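Local atomic coordinates of Old Yellow Enzyme (Pichia, PDB entry 6AGZ), a protein that probably catalyses the asymmetric reduction of the carbon-carbon double bond of enone compounds, using bound flavin mononucleotide as its redox cofactor. Residues L25-N39 / R56-A68. Sequence-based numbering, arbitrary orientation.
Sequences LKNRLVFPPTTRFRN and RAENNGGLLITEA. With FMN (flavin mononucleotide), chain C.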
loop_
_atom_site.group_PDB
_atom_site.type_symbol
_atom_site.label_atom_id
_atom_site.label_comp_id
_atom_site.label_asym_id
_atom_site.label_seq_id
_atom_site.Cartn_x
_atom_site.Cartn_y
_atom_site.Cartn_z
ATOM N N LEU A 25 15.593 -18.785 -17.946
ATOM C CA LEU A 25 15.364 -19.893 -17.032
ATOM C C LEU A 25 14.439 -20.924 -17.667
ATOM O O LEU A 25 13.417 -20.578 -18.272
ATOM C CB LEU A 25 14.755 -19.394 -15.721
ATOM C CG LEU A 25 15.515 -18.324 -14.934
ATOM C CD1 LEU A 25 14.753 -17.964 -13.668
ATOM C CD2 LEU A 25 16.922 -18.791 -14.601
ATOM N N LYS A 26 14.803 -22.199 -17.510
ATOM C CA LYS A 26 14.004 -23.292 -18.051
ATOM C C LYS A 26 12.722 -23.514 -17.259
ATOM O O LYS A 26 11.747 -24.031 -17.814
ATOM C CB LYS A 26 14.838 -24.576 -18.080
ATOM C CG LYS A 26 14.201 -25.738 -18.827
ATOM C CD LYS A 26 15.131 -26.943 -18.857
ATOM C CE LYS A 26 14.474 -28.136 -19.532
ATOM N NZ LYS A 26 15.378 -29.319 -19.569
ATOM N N ASN A 27 12.695 -23.127 -15.985
ATOM C CA ASN A 27 11.496 -23.228 -15.167
ATOM C C ASN A 27 11.413 -22.001 -14.267
ATOM O O ASN A 27 12.266 -21.109 -14.312
ATOM C CB ASN A 27 11.477 -24.533 -14.356
ATOM C CG ASN A 27 12.656 -24.661 -13.399
ATOM O OD1 ASN A 27 12.954 -23.751 -12.625
ATOM N ND2 ASN A 27 13.329 -25.805 -13.449
ATOM N N ARG A 28 10.370 -21.962 -13.438
ATOM C CA ARG A 28 10.139 -20.850 -12.524
ATOM C C ARG A 28 10.178 -21.299 -11.068
ATOM O O ARG A 28 9.661 -20.604 -10.188
ATOM C CB ARG A 28 8.813 -20.165 -12.860
ATOM C CG ARG A 28 8.683 -19.895 -14.352
ATOM C CD ARG A 28 7.454 -19.091 -14.725
ATOM N NE ARG A 28 7.356 -18.959 -16.176
ATOM C CZ ARG A 28 6.428 -18.247 -16.808
ATOM N NH1 ARG A 28 5.507 -17.593 -16.116
ATOM N NH2 ARG A 28 6.425 -18.189 -18.133
ATOM N N LEU A 29 10.789 -22.452 -10.803
ATOM C CA LEU A 29 11.045 -22.917 -9.448
ATOM C C LEU A 29 12.406 -22.403 -9.000
ATOM O O LEU A 29 13.403 -22.570 -9.711
ATOM C CB LEU A 29 11.001 -24.445 -9.387
ATOM C CG LEU A 29 11.458 -25.113 -8.089
ATOM C CD1 LEU A 29 10.472 -24.845 -6.962
ATOM C CD2 LEU A 29 11.650 -26.608 -8.298
ATOM N N VAL A 30 12.447 -21.777 -7.828
ATOM C CA VAL A 30 13.642 -21.106 -7.335
ATOM C C VAL A 30 14.036 -21.705 -5.994
ATOM O O VAL A 30 13.177 -21.993 -5.154
ATOM C CB VAL A 30 13.422 -19.584 -7.206
ATOM C CG1 VAL A 30 14.681 -18.898 -6.689
ATOM C CG2 VAL A 30 12.996 -18.993 -8.539
ATOM N N PHE A 31 15.340 -21.904 -5.807
ATOM C CA PHE A 31 15.913 -22.214 -4.505
ATOM C C PHE A 31 16.252 -20.893 -3.825
ATOM O O PHE A 31 17.267 -20.267 -4.157
ATOM C CB PHE A 31 17.159 -23.091 -4.649
ATOM C CG PHE A 31 17.730 -23.569 -3.338
ATOM C CD1 PHE A 31 16.965 -23.566 -2.183
ATOM C CD2 PHE A 31 19.039 -24.020 -3.267
ATOM C CE1 PHE A 31 17.494 -24.004 -0.982
ATOM C CE2 PHE A 31 19.572 -24.460 -2.070
ATOM C CZ PHE A 31 18.799 -24.452 -0.927
ATOM N N PRO A 32 15.429 -20.434 -2.888
ATOM C CA PRO A 32 15.673 -19.138 -2.249
ATOM C C PRO A 32 16.936 -19.186 -1.409
ATOM O O PRO A 32 17.454 -20.275 -1.119
ATOM C CB PRO A 32 14.423 -18.934 -1.373
ATOM C CG PRO A 32 13.426 -19.957 -1.846
ATOM C CD PRO A 32 14.242 -21.103 -2.336
ATOM N N PRO A 33 17.473 -18.032 -1.013
ATOM C CA PRO A 33 18.657 -18.036 -0.145
ATOM C C PRO A 33 18.372 -18.774 1.153
ATOM O O PRO A 33 17.385 -18.502 1.837
ATOM C CB PRO A 33 18.927 -16.545 0.094
ATOM C CG PRO A 33 17.632 -15.861 -0.216
ATOM C CD PRO A 33 17.020 -16.665 -1.316
ATOM N N THR A 34 19.241 -19.730 1.482
ATOM C CA THR A 34 19.051 -20.577 2.656
ATOM C C THR A 34 20.384 -20.712 3.380
ATOM O O THR A 34 21.291 -21.397 2.898
ATOM C CB THR A 34 18.498 -21.947 2.266
ATOM O OG1 THR A 34 17.330 -21.776 1.453
ATOM C CG2 THR A 34 18.127 -22.741 3.510
ATOM N N THR A 35 20.492 -20.067 4.538
ATOM C CA THR A 35 21.717 -20.102 5.325
ATOM C C THR A 35 21.906 -21.479 5.952
ATOM O O THR A 35 20.982 -22.025 6.563
ATOM C CB THR A 35 21.669 -19.027 6.410
ATOM O OG1 THR A 35 21.719 -17.728 5.802
ATOM C CG2 THR A 35 22.830 -19.183 7.377
ATOM N N ARG A 36 23.109 -22.039 5.804
ATOM C CA ARG A 36 23.413 -23.369 6.323
ATOM C C ARG A 36 24.684 -23.447 7.157
ATOM O O ARG A 36 24.846 -24.428 7.893
ATOM C CB ARG A 36 23.522 -24.383 5.172
ATOM C CG ARG A 36 22.292 -24.456 4.277
ATOM C CD ARG A 36 21.045 -24.833 5.062
ATOM N NE ARG A 36 21.214 -26.081 5.800
ATOM C CZ ARG A 36 21.074 -27.290 5.266
ATOM N NH1 ARG A 36 20.764 -27.419 3.983
ATOM N NH2 ARG A 36 21.244 -28.371 6.015
ATOM N N PHE A 37 25.589 -22.469 7.063
ATOM C CA PHE A 37 26.809 -22.419 7.875
ATOM C C PHE A 37 27.713 -23.625 7.613
ATOM O O PHE A 37 28.196 -24.282 8.537
ATOM C CB PHE A 37 26.477 -22.305 9.365
ATOM C CG PHE A 37 25.786 -21.027 9.736
ATOM C CD1 PHE A 37 26.223 -19.814 9.228
ATOM C CD2 PHE A 37 24.695 -21.038 10.589
ATOM C CE1 PHE A 37 25.587 -18.636 9.569
ATOM C CE2 PHE A 37 24.053 -19.862 10.933
ATOM C CZ PHE A 37 24.501 -18.659 10.424
ATOM N N ARG A 38 27.949 -23.911 6.332
ATOM C CA ARG A 38 28.875 -24.962 5.929
ATOM C C ARG A 38 30.136 -24.399 5.280
ATOM O O ARG A 38 30.828 -25.115 4.548
ATOM C CB ARG A 38 28.190 -25.958 4.993
ATOM C CG ARG A 38 27.665 -27.209 5.690
ATOM C CD ARG A 38 26.477 -26.902 6.590
ATOM N NE ARG A 38 25.857 -28.118 7.111
ATOM C CZ ARG A 38 24.674 -28.155 7.716
ATOM N NH1 ARG A 38 23.973 -27.040 7.875
ATOM N NH2 ARG A 38 24.188 -29.306 8.161
ATOM N N ASN A 39 30.443 -23.131 5.530
ATOM C CA ASN A 39 31.711 -22.545 5.131
ATOM C C ASN A 39 32.762 -22.822 6.201
ATOM O O ASN A 39 32.457 -23.266 7.309
ATOM C CB ASN A 39 31.570 -21.039 4.908
ATOM C CG ASN A 39 30.498 -20.691 3.895
ATOM O OD1 ASN A 39 30.789 -20.448 2.725
ATOM N ND2 ASN A 39 29.248 -20.658 4.345
ATOM N N ARG A 56 21.616 -29.627 -6.882
ATOM C CA ARG A 56 20.416 -28.834 -7.099
ATOM C C ARG A 56 20.442 -28.071 -8.414
ATOM O O ARG A 56 19.394 -27.584 -8.853
ATOM C CB ARG A 56 20.217 -27.874 -5.923
ATOM C CG ARG A 56 19.797 -28.617 -4.671
ATOM C CD ARG A 56 20.132 -27.892 -3.385
ATOM N NE ARG A 56 19.673 -28.673 -2.240
ATOM C CZ ARG A 56 20.318 -29.727 -1.748
ATOM N NH1 ARG A 56 21.457 -30.126 -2.299
ATOM N NH2 ARG A 56 19.825 -30.386 -0.708
ATOM N N ALA A 57 21.606 -27.958 -9.050
ATOM C CA ALA A 57 21.684 -27.431 -10.402
ATOM C C ALA A 57 21.527 -28.516 -11.458
ATOM O O ALA A 57 21.272 -28.197 -12.625
ATOM C CB ALA A 57 23.011 -26.692 -10.601
ATOM N N GLU A 58 21.658 -29.784 -11.072
ATOM C CA GLU A 58 21.490 -30.888 -12.006
ATOM C C GLU A 58 20.014 -31.100 -12.325
ATOM O O GLU A 58 19.160 -31.079 -11.434
ATOM C CB GLU A 58 22.088 -32.167 -11.416
ATOM C CG GLU A 58 22.034 -33.382 -12.328
ATOM C CD GLU A 58 22.426 -34.660 -11.608
ATOM O OE1 GLU A 58 22.079 -34.799 -10.416
ATOM O OE2 GLU A 58 23.084 -35.521 -12.230
ATOM N N ASN A 59 19.722 -31.301 -13.613
ATOM C CA ASN A 59 18.364 -31.577 -14.091
ATOM C C ASN A 59 17.384 -30.479 -13.677
ATOM O O ASN A 59 16.219 -30.748 -13.377
ATOM C CB ASN A 59 17.871 -32.942 -13.603
ATOM C CG ASN A 59 18.739 -34.088 -14.084
ATOM O OD1 ASN A 59 19.235 -34.076 -15.211
ATOM N ND2 ASN A 59 18.926 -35.086 -13.230
ATOM N N ASN A 60 17.852 -29.229 -13.648
ATOM C CA ASN A 60 17.010 -28.134 -13.181
ATOM C C ASN A 60 16.743 -27.088 -14.256
ATOM O O ASN A 60 15.581 -26.865 -14.611
ATOM C CB ASN A 60 17.660 -27.484 -11.951
ATOM C CG ASN A 60 16.731 -26.519 -11.233
ATOM O OD1 ASN A 60 15.667 -26.161 -11.737
ATOM N ND2 ASN A 60 17.137 -26.089 -10.042
ATOM N N GLY A 61 17.779 -26.451 -14.804
ATOM C CA GLY A 61 17.583 -25.345 -15.720
ATOM C C GLY A 61 17.105 -24.053 -15.091
ATOM O O GLY A 61 17.120 -23.016 -15.766
ATOM N N GLY A 62 16.681 -24.072 -13.829
ATOM C CA GLY A 62 16.127 -22.906 -13.169
ATOM C C GLY A 62 17.170 -22.078 -12.446
ATOM O O GLY A 62 18.371 -22.162 -12.716
ATOM N N LEU A 63 16.695 -21.263 -11.507
ATOM C CA LEU A 63 17.542 -20.338 -10.765
ATOM C C LEU A 63 17.773 -20.851 -9.349
ATOM O O LEU A 63 16.828 -21.270 -8.671
ATOM C CB LEU A 63 16.921 -18.941 -10.710
ATOM C CG LEU A 63 17.719 -17.897 -9.920
ATOM C CD1 LEU A 63 19.030 -17.572 -10.620
ATOM C CD2 LEU A 63 16.900 -16.635 -9.688
ATOM N N LEU A 64 19.028 -20.817 -8.915
ATOM C CA LEU A 64 19.392 -21.010 -7.521
ATOM C C LEU A 64 19.837 -19.676 -6.939
ATOM O O LEU A 64 20.391 -18.828 -7.643
ATOM C CB LEU A 64 20.518 -22.039 -7.372
ATOM C CG LEU A 64 20.363 -23.408 -8.042
ATOM C CD1 LEU A 64 21.611 -24.246 -7.812
ATOM C CD2 LEU A 64 19.131 -24.135 -7.532
ATOM N N ILE A 65 19.582 -19.483 -5.649
ATOM C CA ILE A 65 20.051 -18.304 -4.931
ATOM C C ILE A 65 20.890 -18.776 -3.755
ATOM O O ILE A 65 20.446 -19.620 -2.968
ATOM C CB ILE A 65 18.891 -17.409 -4.461
ATOM C CG1 ILE A 65 17.956 -17.093 -5.629
ATOM C CG2 ILE A 65 19.435 -16.117 -3.875
ATOM C CD1 ILE A 65 16.801 -16.192 -5.257
ATOM N N THR A 66 22.100 -18.237 -3.642
ATOM C CA THR A 66 23.013 -18.674 -2.602
ATOM C C THR A 66 22.501 -18.275 -1.226
ATOM O O THR A 66 21.692 -17.356 -1.070
ATOM C CB THR A 66 24.403 -18.072 -2.801
ATOM O OG1 THR A 66 24.373 -16.678 -2.466
ATOM C CG2 THR A 66 24.850 -18.230 -4.235
ATOM N N GLU A 67 22.989 -18.995 -0.221
ATOM C CA GLU A 67 22.884 -18.550 1.159
ATOM C C GLU A 67 23.343 -17.103 1.276
ATOM O O GLU A 67 24.229 -16.650 0.545
ATOM C CB GLU A 67 23.744 -19.446 2.047
ATOM C CG GLU A 67 25.171 -19.555 1.529
ATOM C CD GLU A 67 25.858 -20.838 1.936
ATOM O OE1 GLU A 67 26.461 -20.869 3.029
ATOM O OE2 GLU A 67 25.792 -21.816 1.161
ATOM N N ALA A 68 22.718 -16.368 2.192
ATOM C CA ALA A 68 23.073 -14.972 2.400
ATOM C C ALA A 68 24.559 -14.841 2.714
ATOM O O ALA A 68 25.069 -15.469 3.646
ATOM C CB ALA A 68 22.230 -14.384 3.527
HETATM N N1 FMN C . 16.049 -16.037 3.601
HETATM C C2 FMN C . 16.949 -15.074 3.185
HETATM O O2 FMN C . 16.551 -14.084 2.573
HETATM N N3 FMN C . 18.295 -15.216 3.455
HETATM C C4 FMN C . 18.743 -16.324 4.142
HETATM O O4 FMN C . 19.941 -16.459 4.387
HETATM C C4A FMN C . 17.840 -17.293 4.560
HETATM N N5 FMN C . 18.292 -18.397 5.245
HETATM C C5A FMN C . 17.403 -19.364 5.661
HETATM C C6 FMN C . 17.868 -20.475 6.352
HETATM C C7 FMN C . 16.979 -21.454 6.776
HETATM C C7M FMN C . 17.482 -22.654 7.519
HETATM C C8 FMN C . 15.622 -21.322 6.510
HETATM C C8M FMN C . 14.660 -22.378 6.967
HETATM C C9 FMN C . 15.158 -20.209 5.821
HETATM C C9A FMN C . 16.046 -19.227 5.392
HETATM N N10 FMN C . 15.589 -18.115 4.705
HETATM C C10 FMN C . 16.487 -17.149 4.290
HETATM C "C1'" FMN C . 14.125 -17.966 4.401
HETATM C "C2'" FMN C . 13.840 -18.741 3.111
HETATM O "O2'" FMN C . 14.582 -18.172 2.054
HETATM C "C3'" FMN C . 12.358 -18.780 2.744
HETATM O "O3'" FMN C . 11.891 -17.476 2.477
HETATM C "C4'" FMN C . 11.532 -19.414 3.859
HETATM O "O4'" FMN C . 12.151 -20.608 4.285
HETATM C "C5'" FMN C . 10.116 -19.738 3.401
HETATM O "O5'" FMN C . 10.166 -20.550 2.249
HETATM P P FMN C . 9.741 -22.100 2.335
HETATM O O1P FMN C . 8.372 -22.202 2.965
HETATM O O2P FMN C . 9.701 -22.698 0.949
HETATM O O3P FMN C . 10.753 -22.842 3.174
HETATM O O HOH W 1 13.639 -20.701 -11.731
HETATM O O HOH W 2 15.783 -23.791 -8.889
HETATM O O HOH W 3 20.285 -21.323 -0.816
HETATM O O HOH W 4 24.371 -17.535 5.016
HETATM O O HOH W 5 25.442 -20.144 5.193
HETATM O O HOH W 6 27.060 -23.094 3.771
#
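N60 OD1 accepts two N-H groups: N27 ND2 at 2.9 Å, along an almost straight line (N-H...O 177°), and, weakly, the backbone N of G62. The donor arrives nearly end-on to the N60 carbonyl, and the two carboxamides, only 28° apart, lie almost in one plane. The other end of each amide is tied to backbone, N60 ND2 giving its proton to R56 O at the close of the helix. N27 holds CG between its backbone N and carbonyl carbon (chi1 60°), which turns OD1 back to accept from L29 N at 3.1 Å in an Asx turn. Replacing this asparagine with alanine is likely to leave N60 OD1 without its straight donor and L29 N without its acceptor, letting the turn ahead of the strand shift.

Beyond this clasp the strands illustrate parallel barrel pairing. L63 O receives F31 N at 3.3 Å as well as a proton from a water that also bridges to L29 O, while I65 N reaches F31 O. On one side of the ladder V30 CG1 meets I65 CD1 at 3.7 Å; on the other, L64 CD2 sits at the edge of the F31 ring. Just past F31 the chain meets the flavin: T35 OG1 donates to FMN O4 at 2.6 Å, and P33 O accepts from the ribityl O2'. Nearby, N39 ND2 meets E67 OE1 at 3.1 Å from above the carboxylate plane, E67 OE2 being bound by Y53.

These strands open the eight-stranded TIM barrel. L63 and I65 face M183 and E185 of strand 183-187, V30 bonds to strand 338-341 to help close the barrel, and F31 packs on Y52 of the connecting helix 47-57.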